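Local coordinates for Rod shape determining protein RodA (Thermus thermophilus, PDB 6BAR), which probably polymerises lipid-linked disaccharide-peptide units into the glycan strands of peptidoglycan, serving cell wall elongation as a SEDS-family glycosyltransferase of the cell membrane, at residues F66-L80 with P106-K120. Numbering follows the deposited sequence.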
loop_
_atom_site.group_PDB
_atom_site.type_symbol
_atom_site.label_atom_id
_atom_site.label_comp_id
_atom_site.label_asym_id
_atom_site.label_seq_id
_atom_site.Cartn_x
_atom_site.Cartn_y
_atom_site.Cartn_z
ATOM N N PHE A 66 16.845 -1.770 -6.926
ATOM C CA PHE A 66 16.487 -2.960 -7.687
ATOM C C PHE A 66 17.522 -4.071 -7.567
ATOM O O PHE A 66 17.222 -5.213 -7.929
ATOM C CB PHE A 66 16.258 -2.616 -9.158
ATOM C CG PHE A 66 14.854 -2.188 -9.460
ATOM C CD1 PHE A 66 14.424 -0.915 -9.129
ATOM C CD2 PHE A 66 13.959 -3.057 -10.073
ATOM C CE1 PHE A 66 13.129 -0.503 -9.403
ATOM C CE2 PHE A 66 12.657 -2.653 -10.351
ATOM C CZ PHE A 66 12.242 -1.372 -10.017
ATOM N N GLY A 67 18.726 -3.775 -7.068
ATOM C CA GLY A 67 19.620 -4.849 -6.683
ATOM C C GLY A 67 19.128 -5.617 -5.480
ATOM O O GLY A 67 19.432 -6.807 -5.343
ATOM N N LEU A 68 18.370 -4.954 -4.609
ATOM C CA LEU A 68 17.751 -5.557 -3.431
ATOM C C LEU A 68 16.392 -6.180 -3.714
ATOM O O LEU A 68 15.676 -6.517 -2.767
ATOM C CB LEU A 68 17.581 -4.510 -2.335
ATOM C CG LEU A 68 18.887 -4.010 -1.744
ATOM C CD1 LEU A 68 18.611 -2.886 -0.768
ATOM C CD2 LEU A 68 19.573 -5.174 -1.069
ATOM N N ALA A 69 16.017 -6.327 -4.986
ATOM C CA ALA A 69 14.674 -6.799 -5.305
ATOM C C ALA A 69 14.447 -8.214 -4.789
ATOM O O ALA A 69 13.385 -8.517 -4.232
ATOM C CB ALA A 69 14.441 -6.733 -6.814
ATOM N N TYR A 70 15.431 -9.085 -4.955
ATOM C CA TYR A 70 15.303 -10.484 -4.577
ATOM C C TYR A 70 15.600 -10.700 -3.090
ATOM O O TYR A 70 14.873 -11.462 -2.431
ATOM C CB TYR A 70 16.208 -11.346 -5.467
ATOM C CG TYR A 70 15.800 -11.373 -6.939
ATOM C CD1 TYR A 70 14.497 -11.064 -7.329
ATOM C CD2 TYR A 70 16.711 -11.712 -7.932
ATOM C CE1 TYR A 70 14.116 -11.091 -8.671
ATOM C CE2 TYR A 70 16.337 -11.741 -9.272
ATOM C CZ TYR A 70 15.039 -11.430 -9.633
ATOM O OH TYR A 70 14.669 -11.459 -10.960
ATOM N N PRO A 71 16.635 -10.063 -2.511
ATOM C CA PRO A 71 16.823 -10.201 -1.055
ATOM C C PRO A 71 15.655 -9.678 -0.234
ATOM O O PRO A 71 15.275 -10.311 0.761
ATOM C CB PRO A 71 18.111 -9.405 -0.790
ATOM C CG PRO A 71 18.844 -9.447 -2.061
ATOM C CD PRO A 71 17.790 -9.383 -3.130
ATOM N N LEU A 72 15.064 -8.541 -0.611
ATOM C CA LEU A 72 13.923 -8.058 0.160
ATOM C C LEU A 72 12.740 -9.016 0.060
ATOM O O LEU A 72 12.035 -9.230 1.053
ATOM C CB LEU A 72 13.535 -6.646 -0.289
ATOM C CG LEU A 72 14.584 -5.568 0.023
ATOM C CD1 LEU A 72 14.071 -4.178 -0.333
ATOM C CD2 LEU A 72 15.040 -5.623 1.476
ATOM N N TYR A 73 12.537 -9.631 -1.109
ATOM C CA TYR A 73 11.466 -10.610 -1.272
ATOM C C TYR A 73 11.689 -11.827 -0.381
ATOM O O TYR A 73 10.765 -12.302 0.294
ATOM C CB TYR A 73 11.363 -11.025 -2.740
ATOM C CG TYR A 73 10.442 -12.199 -3.006
ATOM C CD1 TYR A 73 9.072 -12.014 -3.131
ATOM C CD2 TYR A 73 10.947 -13.485 -3.154
ATOM C CE1 TYR A 73 8.228 -13.077 -3.385
ATOM C CE2 TYR A 73 10.113 -14.555 -3.411
ATOM C CZ TYR A 73 8.754 -14.346 -3.527
ATOM O OH TYR A 73 7.914 -15.405 -3.783
ATOM N N GLY A 74 12.911 -12.358 -0.379
ATOM C CA GLY A 74 13.205 -13.476 0.503
ATOM C C GLY A 74 13.015 -13.135 1.971
ATOM O O GLY A 74 12.507 -13.949 2.745
ATOM N N ALA A 75 13.428 -11.929 2.374
ATOM C CA ALA A 75 13.304 -11.535 3.777
ATOM C C ALA A 75 11.848 -11.343 4.176
ATOM O O ALA A 75 11.459 -11.648 5.310
ATOM C CB ALA A 75 14.106 -10.264 4.038
ATOM N N SER A 76 11.018 -10.859 3.255
ATOM C CA SER A 76 9.598 -10.765 3.560
ATOM C C SER A 76 8.958 -12.145 3.623
ATOM O O SER A 76 8.065 -12.375 4.442
ATOM C CB SER A 76 8.891 -9.880 2.541
ATOM O OG SER A 76 9.136 -10.297 1.211
ATOM N N LEU A 77 9.415 -13.085 2.790
ATOM C CA LEU A 77 8.908 -14.453 2.891
ATOM C C LEU A 77 9.266 -15.077 4.237
ATOM O O LEU A 77 8.402 -15.636 4.927
ATOM C CB LEU A 77 9.444 -15.309 1.744
ATOM C CG LEU A 77 8.581 -15.333 0.484
ATOM C CD1 LEU A 77 9.110 -16.332 -0.534
ATOM C CD2 LEU A 77 7.149 -15.656 0.853
ATOM N N LEU A 78 10.540 -14.988 4.630
ATOM C CA LEU A 78 10.949 -15.561 5.910
ATOM C C LEU A 78 10.287 -14.852 7.089
ATOM O O LEU A 78 10.006 -15.495 8.106
ATOM C CB LEU A 78 12.478 -15.547 6.049
ATOM C CG LEU A 78 13.250 -16.563 5.192
ATOM C CD1 LEU A 78 14.620 -16.847 5.791
ATOM C CD2 LEU A 78 12.467 -17.862 4.992
ATOM N N LEU A 79 9.972 -13.554 6.956
ATOM C CA LEU A 79 9.286 -12.829 8.028
ATOM C C LEU A 79 7.794 -13.155 8.092
ATOM O O LEU A 79 7.221 -13.237 9.186
ATOM C CB LEU A 79 9.495 -11.325 7.859
ATOM C CG LEU A 79 10.522 -10.685 8.797
ATOM C CD1 LEU A 79 11.733 -11.583 8.946
ATOM C CD2 LEU A 79 10.944 -9.303 8.312
ATOM N N LEU A 80 7.145 -13.324 6.937
ATOM C CA LEU A 80 5.784 -13.844 6.926
ATOM C C LEU A 80 5.725 -15.218 7.574
ATOM O O LEU A 80 4.790 -15.525 8.322
ATOM C CB LEU A 80 5.254 -13.915 5.493
ATOM C CG LEU A 80 4.781 -12.602 4.887
ATOM C CD1 LEU A 80 4.235 -12.826 3.490
ATOM C CD2 LEU A 80 3.733 -11.974 5.780
ATOM N N PRO A 106 4.566 -7.895 8.857
ATOM C CA PRO A 106 5.351 -8.280 7.674
ATOM C C PRO A 106 4.614 -8.101 6.360
ATOM O O PRO A 106 5.245 -8.229 5.301
ATOM C CB PRO A 106 5.666 -9.762 7.923
ATOM C CG PRO A 106 5.349 -10.003 9.368
ATOM C CD PRO A 106 4.246 -9.054 9.703
ATOM N N LEU A 107 3.311 -7.819 6.389
ATOM C CA LEU A 107 2.559 -7.646 5.150
ATOM C C LEU A 107 3.124 -6.511 4.299
ATOM O O LEU A 107 3.171 -6.616 3.069
ATOM C CB LEU A 107 1.086 -7.392 5.467
ATOM C CG LEU A 107 0.200 -6.984 4.289
ATOM C CD1 LEU A 107 0.045 -8.126 3.307
ATOM C CD2 LEU A 107 -1.151 -6.489 4.781
ATOM N N GLU A 108 3.549 -5.415 4.928
ATOM C CA GLU A 108 4.033 -4.271 4.159
ATOM C C GLU A 108 5.342 -4.604 3.448
ATOM O O GLU A 108 5.516 -4.312 2.251
ATOM C CB GLU A 108 4.206 -3.064 5.083
ATOM C CG GLU A 108 2.967 -2.722 5.911
ATOM C CD GLU A 108 1.828 -2.157 5.076
ATOM O OE1 GLU A 108 2.073 -1.702 3.937
ATOM O OE2 GLU A 108 0.680 -2.170 5.564
ATOM N N LEU A 109 6.279 -5.208 4.182
ATOM C CA LEU A 109 7.521 -5.680 3.584
ATOM C C LEU A 109 7.250 -6.673 2.462
ATOM O O LEU A 109 7.936 -6.658 1.435
ATOM C CB LEU A 109 8.405 -6.313 4.659
ATOM C CG LEU A 109 9.816 -6.702 4.226
ATOM C CD1 LEU A 109 10.521 -5.492 3.649
ATOM C CD2 LEU A 109 10.590 -7.273 5.402
ATOM N N ALA A 110 6.247 -7.539 2.633
ATOM C CA ALA A 110 5.884 -8.465 1.564
ATOM C C ALA A 110 5.423 -7.715 0.322
ATOM O O ALA A 110 5.860 -8.017 -0.793
ATOM C CB ALA A 110 4.800 -9.428 2.038
ATOM N N LYS A 111 4.531 -6.738 0.493
ATOM C CA LYS A 111 4.025 -5.995 -0.659
ATOM C C LYS A 111 5.168 -5.347 -1.433
ATOM O O LYS A 111 5.294 -5.530 -2.653
ATOM C CB LYS A 111 3.005 -4.939 -0.218
ATOM C CG LYS A 111 1.754 -5.509 0.452
ATOM C CD LYS A 111 0.572 -4.544 0.401
ATOM C CE LYS A 111 0.828 -3.280 1.189
ATOM N NZ LYS A 111 0.904 -3.539 2.647
ATOM N N LEU A 112 6.037 -4.610 -0.732
ATOM C CA LEU A 112 7.126 -3.924 -1.431
ATOM C C LEU A 112 8.112 -4.917 -2.050
ATOM O O LEU A 112 8.519 -4.756 -3.210
ATOM C CB LEU A 112 7.839 -2.949 -0.488
ATOM C CG LEU A 112 6.922 -1.851 0.079
ATOM C CD1 LEU A 112 7.656 -0.863 0.989
ATOM C CD2 LEU A 112 6.185 -1.113 -1.040
ATOM N N GLY A 113 8.492 -5.957 -1.303
ATOM C CA GLY A 113 9.414 -6.945 -1.835
ATOM C C GLY A 113 8.877 -7.669 -3.053
ATOM O O GLY A 113 9.608 -7.886 -4.020
ATOM N N LEU A 114 7.598 -8.045 -3.034
ATOM C CA LEU A 114 7.023 -8.728 -4.187
ATOM C C LEU A 114 6.909 -7.792 -5.381
ATOM O O LEU A 114 7.167 -8.207 -6.515
ATOM C CB LEU A 114 5.653 -9.319 -3.851
ATOM C CG LEU A 114 5.037 -10.148 -4.990
ATOM C CD1 LEU A 114 5.984 -11.254 -5.425
ATOM C CD2 LEU A 114 3.696 -10.731 -4.585
ATOM N N LEU A 115 6.528 -6.530 -5.153
ATOM C CA LEU A 115 6.479 -5.577 -6.261
ATOM C C LEU A 115 7.848 -5.435 -6.916
ATOM O O LEU A 115 7.972 -5.528 -8.143
ATOM C CB LEU A 115 5.955 -4.223 -5.777
ATOM C CG LEU A 115 4.440 -4.124 -5.555
ATOM C CD1 LEU A 115 4.046 -2.751 -5.034
ATOM C CD2 LEU A 115 3.688 -4.440 -6.838
ATOM N N LEU A 116 8.898 -5.258 -6.106
ATOM C CA LEU A 116 10.250 -5.135 -6.652
ATOM C C LEU A 116 10.688 -6.410 -7.366
ATOM O O LEU A 116 11.218 -6.357 -8.483
ATOM C CB LEU A 116 11.240 -4.783 -5.544
ATOM C CG LEU A 116 11.176 -3.326 -5.088
ATOM C CD1 LEU A 116 12.109 -3.057 -3.913
ATOM C CD2 LEU A 116 11.505 -2.419 -6.258
ATOM N N ALA A 117 10.485 -7.568 -6.731
ATOM C CA ALA A 117 10.934 -8.830 -7.311
ATOM C C ALA A 117 10.241 -9.108 -8.638
ATOM O O ALA A 117 10.884 -9.508 -9.613
ATOM C CB ALA A 117 10.696 -9.975 -6.325
ATOM N N LEU A 118 8.923 -8.897 -8.698
ATOM C CA LEU A 118 8.198 -9.161 -9.935
ATOM C C LEU A 118 8.561 -8.149 -11.014
ATOM O O LEU A 118 8.714 -8.517 -12.186
ATOM C CB LEU A 118 6.694 -9.164 -9.667
ATOM C CG LEU A 118 5.857 -10.016 -10.629
ATOM C CD1 LEU A 118 6.356 -11.459 -10.655
ATOM C CD2 LEU A 118 4.384 -9.967 -10.264
ATOM N N ALA A 119 8.729 -6.876 -10.639
ATOM C CA ALA A 119 9.136 -5.877 -11.620
ATOM C C ALA A 119 10.490 -6.218 -12.229
ATOM O O ALA A 119 10.659 -6.149 -13.452
ATOM C CB ALA A 119 9.169 -4.487 -10.983
ATOM N N LYS A 120 11.466 -6.600 -11.395
ATOM C CA LYS A 120 12.796 -6.913 -11.918
ATOM C C LYS A 120 12.781 -8.197 -12.740
ATOM O O LYS A 120 13.351 -8.243 -13.834
ATOM C CB LYS A 120 13.815 -7.015 -10.780
ATOM C CG LYS A 120 15.245 -7.295 -11.254
ATOM C CD LYS A 120 16.211 -7.533 -10.087
ATOM C CE LYS A 120 17.646 -7.783 -10.572
ATOM N NZ LYS A 120 18.615 -8.002 -9.452
#
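With chi1 at -178° Lys120 turns CG opposite the main-chain nitrogen and stays extended beyond it, which carries its chain between Phe66, Gly67, Ala69 and Tyr70 as a knob into their hole. There CD lies over one face of the Tyr70 ring, with Lys120 CD 4.1 Å from Tyr70 CZ. Lys120 NZ makes an off-centre cation-pi contact, 4.8 Å from the Tyr70 centroid, and gives a weak hydrogen bond to Phe66 O, in the last turn of helix 62-67. Leu116 sets CD2 over a face of the Phe66 ring, 4.1 Å from its centroid and 16° off the normal, while Ala119 CB meets the ring edge. With an alanine in place of Phe66, Leu116 CD2 and Ala119 CB would probably lose their shared aromatic partner, as would Arg62, which makes a cation-pi contact with the ring. Farther along, small residues let the backbones close in: the CA atoms of Tyr73 and Gly113 are 4.2 Å apart, Gly113 placing no side chain between the helices. Tyr73 CE1 lies 3.5 Å from Leu114 CD1, and Tyr73 OH is hydrogen-bonded to Leu139 O on helix 131-148. At the other end Leu80 CD2 meets Pro106 CB at 3.6 Å. The axes of segments 69-80 and 106-120 approach to 7.8 Å, with 145° between their N-to-C directions, evidence of a close, roughly antiparallel helix pair built on Ala69, Ser76, Ala110, Gly113 and Ala117, as in small-residue packing of polytopic membrane proteins.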